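Local atomic coordinates of twin-arginine translocation pathway signal protein (Burkholderia phytofirmans, PDB entry 2RJO), a protein that binds beta-D-galactopyranose and probably serves as a periplasmic sugar-binding protein. Residues A[22-27]-A[36-41]; A[28-33]-A[259-264]; A[215-220]-A[242-247]. All blocks are in the same frame, centred on the assembly; numbering follows the deposited sequence.

Contact 1 of 3, residues A[22-27]-A[36-41]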
loop_
_atom_site.group_PDB
_atom_site.type_symbol
_atom_site.label_atom_id
_atom_site.label_comp_id
_atom_site.label_asym_id
_atom_site.label_seq_id
_atom_site.Cartn_x
_atom_site.Cartn_y
_atom_site.Cartn_z
ATOM N N ALA A 22 -5.832 3.279 8.614
ATOM C CA ALA A 22 -6.029 4.585 8.010
ATOM C C ALA A 22 -6.811 4.461 6.697
ATOM O O ALA A 22 -7.681 5.281 6.394
ATOM C CB ALA A 22 -4.692 5.225 7.753
ATOM N N PHE A 23 -6.488 3.433 5.920
ATOM C CA PHE A 23 -7.170 3.199 4.654
ATOM C C PHE A 23 -8.674 3.141 4.901
ATOM O O PHE A 23 -9.461 3.747 4.183
ATOM C CB PHE A 23 -6.697 1.876 4.059
ATOM C CG PHE A 23 -7.216 1.607 2.681
ATOM C CD1 PHE A 23 -6.809 2.391 1.606
ATOM C CD2 PHE A 23 -8.082 0.547 2.448
ATOM C CE1 PHE A 23 -7.262 2.122 0.307
ATOM C CE2 PHE A 23 -8.543 0.265 1.146
ATOM C CZ PHE A 23 -8.125 1.057 0.080
ATOM N N ASN A 24 -9.051 2.394 5.929
ATOM C CA ASN A 24 -10.434 2.219 6.319
ATOM C C ASN A 24 -11.043 3.533 6.826
ATOM O O ASN A 24 -12.206 3.836 6.556
ATOM C CB ASN A 24 -10.513 1.150 7.409
ATOM C CG ASN A 24 -11.884 1.066 8.041
ATOM O OD1 ASN A 24 -12.013 1.137 9.261
ATOM N ND2 ASN A 24 -12.919 0.913 7.215
ATOM N N LYS A 25 -10.242 4.295 7.565
ATOM C CA LYS A 25 -10.642 5.582 8.129
ATOM C C LYS A 25 -11.020 6.538 7.013
ATOM O O LYS A 25 -12.018 7.247 7.102
ATOM C CB LYS A 25 -9.480 6.194 8.911
ATOM C CG LYS A 25 -9.741 6.473 10.381
ATOM C CD LYS A 25 -9.866 5.196 11.188
ATOM C CE LYS A 25 -9.500 5.440 12.654
ATOM N NZ LYS A 25 -8.052 5.835 12.809
ATOM N N GLY A 26 -10.190 6.572 5.974
ATOM C CA GLY A 26 -10.443 7.443 4.837
ATOM C C GLY A 26 -11.730 7.111 4.107
ATOM O O GLY A 26 -12.477 8.018 3.739
ATOM N N ALA A 27 -11.992 5.824 3.886
ATOM C CA ALA A 27 -13.211 5.396 3.199
ATOM C C ALA A 27 -14.413 5.812 4.037
ATOM O O ALA A 27 -15.392 6.371 3.540
ATOM C CB ALA A 27 -13.206 3.879 3.018
ATOM N N LEU A 36 -23.646 8.370 2.669
ATOM C CA LEU A 36 -24.033 7.047 2.176
ATOM C C LEU A 36 -23.566 5.956 3.139
ATOM O O LEU A 36 -22.533 6.086 3.793
ATOM C CB LEU A 36 -23.450 6.787 0.778
ATOM C CG LEU A 36 -23.895 7.710 -0.356
ATOM C CD1 LEU A 36 -23.034 7.470 -1.571
ATOM C CD2 LEU A 36 -25.347 7.473 -0.689
ATOM N N PRO A 37 -24.338 4.869 3.254
ATOM C CA PRO A 37 -23.949 3.785 4.156
ATOM C C PRO A 37 -22.589 3.216 3.760
ATOM O O PRO A 37 -22.270 3.100 2.573
ATOM C CB PRO A 37 -25.092 2.778 4.006
ATOM C CG PRO A 37 -25.589 3.026 2.612
ATOM C CD PRO A 37 -25.575 4.534 2.528
ATOM N N TYR A 38 -21.799 2.870 4.769
ATOM C CA TYR A 38 -20.463 2.339 4.568
ATOM C C TYR A 38 -20.329 0.909 5.079
ATOM O O TYR A 38 -20.873 0.578 6.127
ATOM C CB TYR A 38 -19.446 3.221 5.288
ATOM C CG TYR A 38 -18.057 2.674 5.210
ATOM C CD1 TYR A 38 -17.433 2.511 3.982
ATOM C CD2 TYR A 38 -17.367 2.305 6.363
ATOM C CE1 TYR A 38 -16.153 1.995 3.891
ATOM C CE2 TYR A 38 -16.074 1.781 6.288
ATOM C CZ TYR A 38 -15.476 1.632 5.043
ATOM O OH TYR A 38 -14.201 1.128 4.946
ATOM N N VAL A 39 -19.586 0.080 4.346
ATOM C CA VAL A 39 -19.383 -1.318 4.717
ATOM C C VAL A 39 -17.929 -1.738 4.573
ATOM O O VAL A 39 -17.416 -1.862 3.464
ATOM C CB VAL A 39 -20.236 -2.252 3.849
ATOM C CG1 VAL A 39 -20.052 -3.694 4.300
ATOM C CG2 VAL A 39 -21.682 -1.855 3.946
ATOM N N PRO A 40 -17.237 -1.945 5.701
ATOM C CA PRO A 40 -15.839 -2.353 5.584
ATOM C C PRO A 40 -15.760 -3.867 5.471
ATOM O O PRO A 40 -16.528 -4.571 6.111
ATOM C CB PRO A 40 -15.226 -1.818 6.874
ATOM C CG PRO A 40 -16.329 -2.026 7.860
ATOM C CD PRO A 40 -17.582 -1.622 7.098
ATOM N N LEU A 41 -14.857 -4.368 4.638
ATOM C CA LEU A 41 -14.704 -5.807 4.484
ATOM C C LEU A 41 -13.241 -6.180 4.701
ATOM O O LEU A 41 -12.351 -5.588 4.092
ATOM C CB LEU A 41 -15.177 -6.248 3.093
ATOM C CG LEU A 41 -16.656 -5.982 2.742
ATOM C CD1 LEU A 41 -16.938 -6.495 1.338
ATOM C CD2 LEU A 41 -17.585 -6.659 3.737
#
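Asn24 and Ala27, on helix 18-34, face Tyr38 and Pro40 of strand 38-42 across a nearly antiparallel pair: the short axes approach to 9.7 Å and their directions differ by 164°. The reversal is that of a beta-alpha-beta crossover, in which strand 7-12 leads into the helix and the helix returns the chain to strand 38-42, parallel to the first; such units build the Rossmann-like lobes of periplasmic binding proteins. The backbones come closest at Asn24 and Pro40, with 7.1 Å between their CA atoms, and the gap at Ala27 and Tyr38 is slightly wider.

Tyr38 bridges that gap. With CG anti to the backbone N, its ring extends toward the helix and carries the hydroxyl to Asn24. There Asn24 ND2 sits at the ring edge, in the ring plane, and gives Tyr38 OH a weak hydrogen bond of 2.6 Å, bent to 122° at the hydrogen; amide and ring planes are turned 29° apart. The methyl of Ala27 meets the same end of the ring, CB lying 3.6 Å from Tyr38 CE1, while the backbone carbon of Ala27 stands over one face near the rim. Over the opposite face lies the backbone N of Pro40.

Further along, Tyr38 also packs on Gln28 and Ala31 of the helix and on Cys10 of strand 7-12, whose Leu8, Cys10 and Phe12 share backbone hydrogen bonds with Pro37, Val39 and Leu41. The amide of Asn24 has one more neighbour in the strand: its ND2 stands 3.6 Å from Pro40 CB.

Contact 2 of 3, residues A[28-33]-A[259-264]; sequences QSFAKS and IGLSMG
Phe30 reaches Ser262 and Leu261 because its CG stands anti to the backbone N (chi1 172°), which swings the phenyl ring off helix 18-34 toward helix 253-268. On the other helix, the first torsion of Ser262 (chi1 -176°) sets its OG against the ring, 3.7 Å from Phe30 CE1.

The ring lies against the backbone of the second helix as much as against its side chains. Ser262 CA is 3.5 Å from Phe30 CZ over one face, with the backbone N of Ser262 above the same ring toward its rim. The CB of Ser262 makes a CH-pi contact with this aromatic surface, 4.0 Å from the Phe30 ring centroid and 30° off the normal. Leu261 comes in obliquely, its CB 3.7 Å from Phe30 CD2, and adds an aliphatic flank to the contact. The polar end of Ser262 is satisfied elsewhere: OG is hydrogen-bonded to the carbonyl O of Trp310.

Trp310 also meets Phe30 edge-to-face, so one loop residue engages both sides of this helix-helix interface. Beneath the two helices, Phe30, Ala31 and Leu261 all rest on Leu8 of strand 7-12, while Ile259 and Met263, a selenomethionine, turn to strand 110-115: both helices are thereby seated on the same mixed sheet.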
loop_
_atom_site.group_PDB
_atom_site.type_symbol
_atom_site.label_atom_id
_atom_site.label_comp_id
_atom_site.label_asym_id
_atom_site.label_seq_id
_atom_site.Cartn_x
_atom_site.Cartn_y
_atom_site.Cartn_z
ATOM N N GLN A 28 -14.308 5.511 5.323
ATOM C CA GLN A 28 -15.313 5.817 6.328
ATOM C C GLN A 28 -15.608 7.314 6.268
ATOM O O GLN A 28 -16.762 7.734 6.262
ATOM C CB GLN A 28 -14.733 5.446 7.693
ATOM C CG GLN A 28 -15.707 5.128 8.793
ATOM C CD GLN A 28 -14.978 4.706 10.064
ATOM O OE1 GLN A 28 -14.290 5.512 10.698
ATOM N NE2 GLN A 28 -15.109 3.434 10.432
ATOM N N SER A 29 -14.547 8.116 6.210
ATOM C CA SER A 29 -14.685 9.567 6.150
ATOM C C SER A 29 -15.330 10.052 4.858
ATOM O O SER A 29 -16.047 11.052 4.862
ATOM C CB SER A 29 -13.323 10.237 6.332
ATOM O OG SER A 29 -13.407 11.634 6.117
ATOM N N PHE A 30 -15.086 9.362 3.749
ATOM C CA PHE A 30 -15.698 9.787 2.504
ATOM C C PHE A 30 -17.183 9.452 2.483
ATOM O O PHE A 30 -17.997 10.250 2.032
ATOM C CB PHE A 30 -15.042 9.119 1.305
ATOM C CG PHE A 30 -15.763 9.394 0.024
ATOM C CD1 PHE A 30 -15.684 10.647 -0.574
ATOM C CD2 PHE A 30 -16.603 8.436 -0.532
ATOM C CE1 PHE A 30 -16.435 10.947 -1.709
ATOM C CE2 PHE A 30 -17.359 8.724 -1.666
ATOM C CZ PHE A 30 -17.279 9.977 -2.258
ATOM N N ALA A 31 -17.531 8.257 2.947
ATOM C CA ALA A 31 -18.929 7.855 2.975
ATOM C C ALA A 31 -19.674 8.898 3.803
ATOM O O ALA A 31 -20.764 9.335 3.443
ATOM C CB ALA A 31 -19.074 6.470 3.607
ATOM N N LYS A 32 -19.051 9.291 4.907
ATOM C CA LYS A 32 -19.592 10.281 5.824
ATOM C C LYS A 32 -19.970 11.563 5.109
ATOM O O LYS A 32 -21.078 12.079 5.274
ATOM C CB LYS A 32 -18.549 10.613 6.888
ATOM C CG LYS A 32 -18.955 10.278 8.297
ATOM C CD LYS A 32 -19.143 8.792 8.494
ATOM C CE LYS A 32 -19.498 8.497 9.956
ATOM N NZ LYS A 32 -18.429 8.962 10.882
ATOM N N SER A 33 -19.031 12.067 4.316
ATOM C CA SER A 33 -19.212 13.306 3.590
ATOM C C SER A 33 -20.377 13.275 2.611
ATOM O O SER A 33 -21.092 14.268 2.474
ATOM C CB SER A 33 -17.913 13.680 2.862
ATOM O OG SER A 33 -17.649 12.801 1.785
ATOM N N ILE A 259 -10.609 8.456 -1.777
ATOM C CA ILE A 259 -10.590 8.807 -3.189
ATOM C C ILE A 259 -11.053 7.646 -4.082
ATOM O O ILE A 259 -11.792 7.861 -5.036
ATOM C CB ILE A 259 -9.179 9.264 -3.627
ATOM C CG1 ILE A 259 -9.294 10.264 -4.785
ATOM C CG2 ILE A 259 -8.345 8.054 -4.069
ATOM C CD1 ILE A 259 -10.066 11.522 -4.445
ATOM N N GLY A 260 -10.630 6.424 -3.762
ATOM C CA GLY A 260 -11.037 5.270 -4.548
ATOM C C GLY A 260 -12.549 5.226 -4.702
ATOM O O GLY A 260 -13.064 5.052 -5.811
ATOM N N LEU A 261 -13.254 5.397 -3.584
ATOM C CA LEU A 261 -14.715 5.402 -3.572
ATOM C C LEU A 261 -15.277 6.646 -4.266
ATOM O O LEU A 261 -16.303 6.580 -4.926
ATOM C CB LEU A 261 -15.233 5.370 -2.136
ATOM C CG LEU A 261 -14.994 4.139 -1.265
ATOM C CD1 LEU A 261 -15.534 4.426 0.124
ATOM C CD2 LEU A 261 -15.679 2.916 -1.864
ATOM N N SER A 262 -14.606 7.780 -4.095
ATOM C CA SER A 262 -15.052 9.016 -4.716
ATOM C C SER A 262 -15.095 8.842 -6.242
ATOM O O SER A 262 -16.098 9.167 -6.877
ATOM C CB SER A 262 -14.112 10.157 -4.328
ATOM O OG SER A 262 -14.561 11.391 -4.844
HETATM N N MSE A 263 -14.011 8.328 -6.820
HETATM C CA MSE A 263 -13.942 8.090 -8.264
HETATM C C MSE A 263 -15.104 7.192 -8.673
HETATM O O MSE A 263 -15.845 7.484 -9.620
HETATM C CB MSE A 263 -12.642 7.374 -8.643
HETATM C CG MSE A 263 -11.400 8.234 -8.642
HETATM SE SE MSE A 263 -9.907 7.258 -8.891
HETATM C CE MSE A 263 -8.938 7.852 -7.588
ATOM N N GLY A 264 -15.243 6.090 -7.945
ATOM C CA GLY A 264 -16.296 5.142 -8.230
ATOM C C GLY A 264 -17.690 5.728 -8.151
ATOM O O GLY A 264 -18.515 5.454 -9.017
#

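Contact 3 of 3, residues A[215-220]-A[242-247]; sequences ALRAEG and SGELVA
Electrostatics carries this surface contact, in which Arg217 near the end of helix 206-218 meets Glu244 in the loop between helix 234-241 and strand 248-250. A single salt bridge joins them: Arg217 NH2 lies 2.5 Å from Glu244 OE1, whereas OE2 of the same carboxylate is 3.4 Å from that nitrogen. The pairing is therefore one-sided, with guanidinium and carboxylate planes 42° apart and the two side chains crossing at about a right angle. A bend at chi3 (-66°) turns the arginine's otherwise extended chain toward the acid.

Apolar contact comes from outside the pair. Both Arg217 and Glu244 touch Ala222 in the loop beyond the helix, and Glu244 also packs on Ile213 of helix 206-218.

Hydrogen bonds of backbone and side chain shape the two helix ends. Gly220 and Gly243, each with positive phi, terminate their helices in Schellman motifs; Gly220 N bonds to Arg217 O, and the side-chain OG of Ser242 is hydrogen-bonded to the carbonyl O atoms of Val238 and Ala239.

Because Arg217 is exposed, solvent could compete for the pair, and the bridge's contribution is probably modest; it ties a helix end to a loop on the surface of this lobe by charge rather than by buried apolar surface.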
loop_
_atom_site.group_PDB
_atom_site.type_symbol
_atom_site.label_atom_id
_atom_site.label_comp_id
_atom_site.label_asym_id
_atom_site.label_seq_id
_atom_site.Cartn_x
_atom_site.Cartn_y
_atom_site.Cartn_z
ATOM N N ALA A 215 12.541 -6.652 17.233
ATOM C CA ALA A 215 13.533 -7.685 17.443
ATOM C C ALA A 215 14.842 -6.998 17.840
ATOM O O ALA A 215 15.532 -7.443 18.753
ATOM C CB ALA A 215 13.717 -8.498 16.170
ATOM N N LEU A 216 15.190 -5.918 17.148
ATOM C CA LEU A 216 16.409 -5.181 17.481
ATOM C C LEU A 216 16.324 -4.660 18.919
ATOM O O LEU A 216 17.276 -4.783 19.687
ATOM C CB LEU A 216 16.605 -3.993 16.540
ATOM C CG LEU A 216 16.848 -4.308 15.070
ATOM C CD1 LEU A 216 16.884 -2.995 14.289
ATOM C CD2 LEU A 216 18.141 -5.085 14.903
ATOM N N ARG A 217 15.181 -4.081 19.271
ATOM C CA ARG A 217 14.974 -3.554 20.612
ATOM C C ARG A 217 15.188 -4.654 21.657
ATOM O O ARG A 217 15.737 -4.406 22.728
ATOM C CB ARG A 217 13.560 -2.980 20.729
ATOM C CG ARG A 217 13.190 -2.509 22.131
ATOM C CD ARG A 217 11.811 -1.830 22.161
ATOM N NE ARG A 217 11.795 -0.583 21.397
ATOM C CZ ARG A 217 11.411 -0.473 20.127
ATOM N NH1 ARG A 217 10.993 -1.538 19.453
ATOM N NH2 ARG A 217 11.464 0.709 19.517
ATOM N N ALA A 218 14.765 -5.873 21.335
ATOM C CA ALA A 218 14.921 -7.002 22.250
ATOM C C ALA A 218 16.393 -7.381 22.440
ATOM O O ALA A 218 16.754 -8.020 23.422
ATOM C CB ALA A 218 14.143 -8.203 21.736
ATOM N N GLU A 219 17.239 -6.986 21.495
ATOM C CA GLU A 219 18.659 -7.292 21.573
ATOM C C GLU A 219 19.496 -6.044 21.835
ATOM O O GLU A 219 20.721 -6.061 21.686
ATOM C CB GLU A 219 19.099 -7.995 20.283
ATOM C CG GLU A 219 18.496 -9.408 20.180
ATOM C CD GLU A 219 18.103 -9.799 18.764
ATOM O OE1 GLU A 219 17.335 -9.043 18.135
ATOM O OE2 GLU A 219 18.546 -10.869 18.283
ATOM N N GLY A 220 18.823 -4.967 22.228
ATOM C CA GLY A 220 19.503 -3.716 22.531
ATOM C C GLY A 220 20.259 -3.097 21.370
ATOM O O GLY A 220 21.352 -2.562 21.554
ATOM N N SER A 242 12.073 9.138 16.260
ATOM C CA SER A 242 12.872 8.596 17.354
ATOM C C SER A 242 14.222 8.070 16.887
ATOM O O SER A 242 15.003 7.559 17.687
ATOM C CB SER A 242 12.109 7.473 18.053
ATOM O OG SER A 242 11.922 6.366 17.186
ATOM N N GLY A 243 14.491 8.184 15.592
ATOM C CA GLY A 243 15.760 7.724 15.059
ATOM C C GLY A 243 15.877 6.226 14.838
ATOM O O GLY A 243 16.938 5.734 14.459
ATOM N N GLU A 244 14.804 5.482 15.044
ATOM C CA GLU A 244 14.897 4.043 14.860
ATOM C C GLU A 244 14.653 3.574 13.431
ATOM O O GLU A 244 15.171 2.529 13.014
ATOM C CB GLU A 244 13.976 3.352 15.856
ATOM C CG GLU A 244 14.485 3.583 17.274
ATOM C CD GLU A 244 13.666 2.891 18.329
ATOM O OE1 GLU A 244 13.225 1.755 18.085
ATOM O OE2 GLU A 244 13.476 3.483 19.414
ATOM N N LEU A 245 13.879 4.363 12.686
ATOM C CA LEU A 245 13.582 4.076 11.289
ATOM C C LEU A 245 14.209 5.251 10.555
ATOM O O LEU A 245 13.939 6.399 10.906
ATOM C CB LEU A 245 12.069 4.057 11.061
ATOM C CG LEU A 245 11.576 3.567 9.697
ATOM C CD1 LEU A 245 11.798 2.063 9.575
ATOM C CD2 LEU A 245 10.109 3.879 9.548
ATOM N N VAL A 246 15.057 4.996 9.562
ATOM C CA VAL A 246 15.683 6.113 8.863
ATOM C C VAL A 246 14.859 6.701 7.724
ATOM O O VAL A 246 15.086 7.840 7.320
ATOM C CB VAL A 246 17.086 5.746 8.339
ATOM C CG1 VAL A 246 17.961 5.322 9.502
ATOM C CG2 VAL A 246 17.003 4.649 7.322
ATOM N N ALA A 247 13.886 5.946 7.222
ATOM C CA ALA A 247 13.053 6.444 6.134
ATOM C C ALA A 247 11.845 5.575 5.845
ATOM O O ALA A 247 11.813 4.395 6.185
ATOM C CB ALA A 247 13.884 6.598 4.870
#

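How the contacts relate
Contacts 1 and 2 are neighbours, their centres 8 Å apart, and both draw on helix 18-34: residues 22-27 face strand 38-42, and residues 28-33 face helix 253-268. Their segments alternate along the chain, and they touch directly, as where Ala27 packs on Leu261. Together they tie a sequence-local crossover to a helix that arrives more than 200 residues later, over the mixed sheet. Contact 3 lies on the other lobe, beside the parallel four-stranded sheet, with its centre about 32 Å from that of contact 1 and 36 Å from that of contact 2. Its segments fall between the two halves of contact 2 in sequence, consistent with a two-lobed binding protein whose chain passes between lobes and returns.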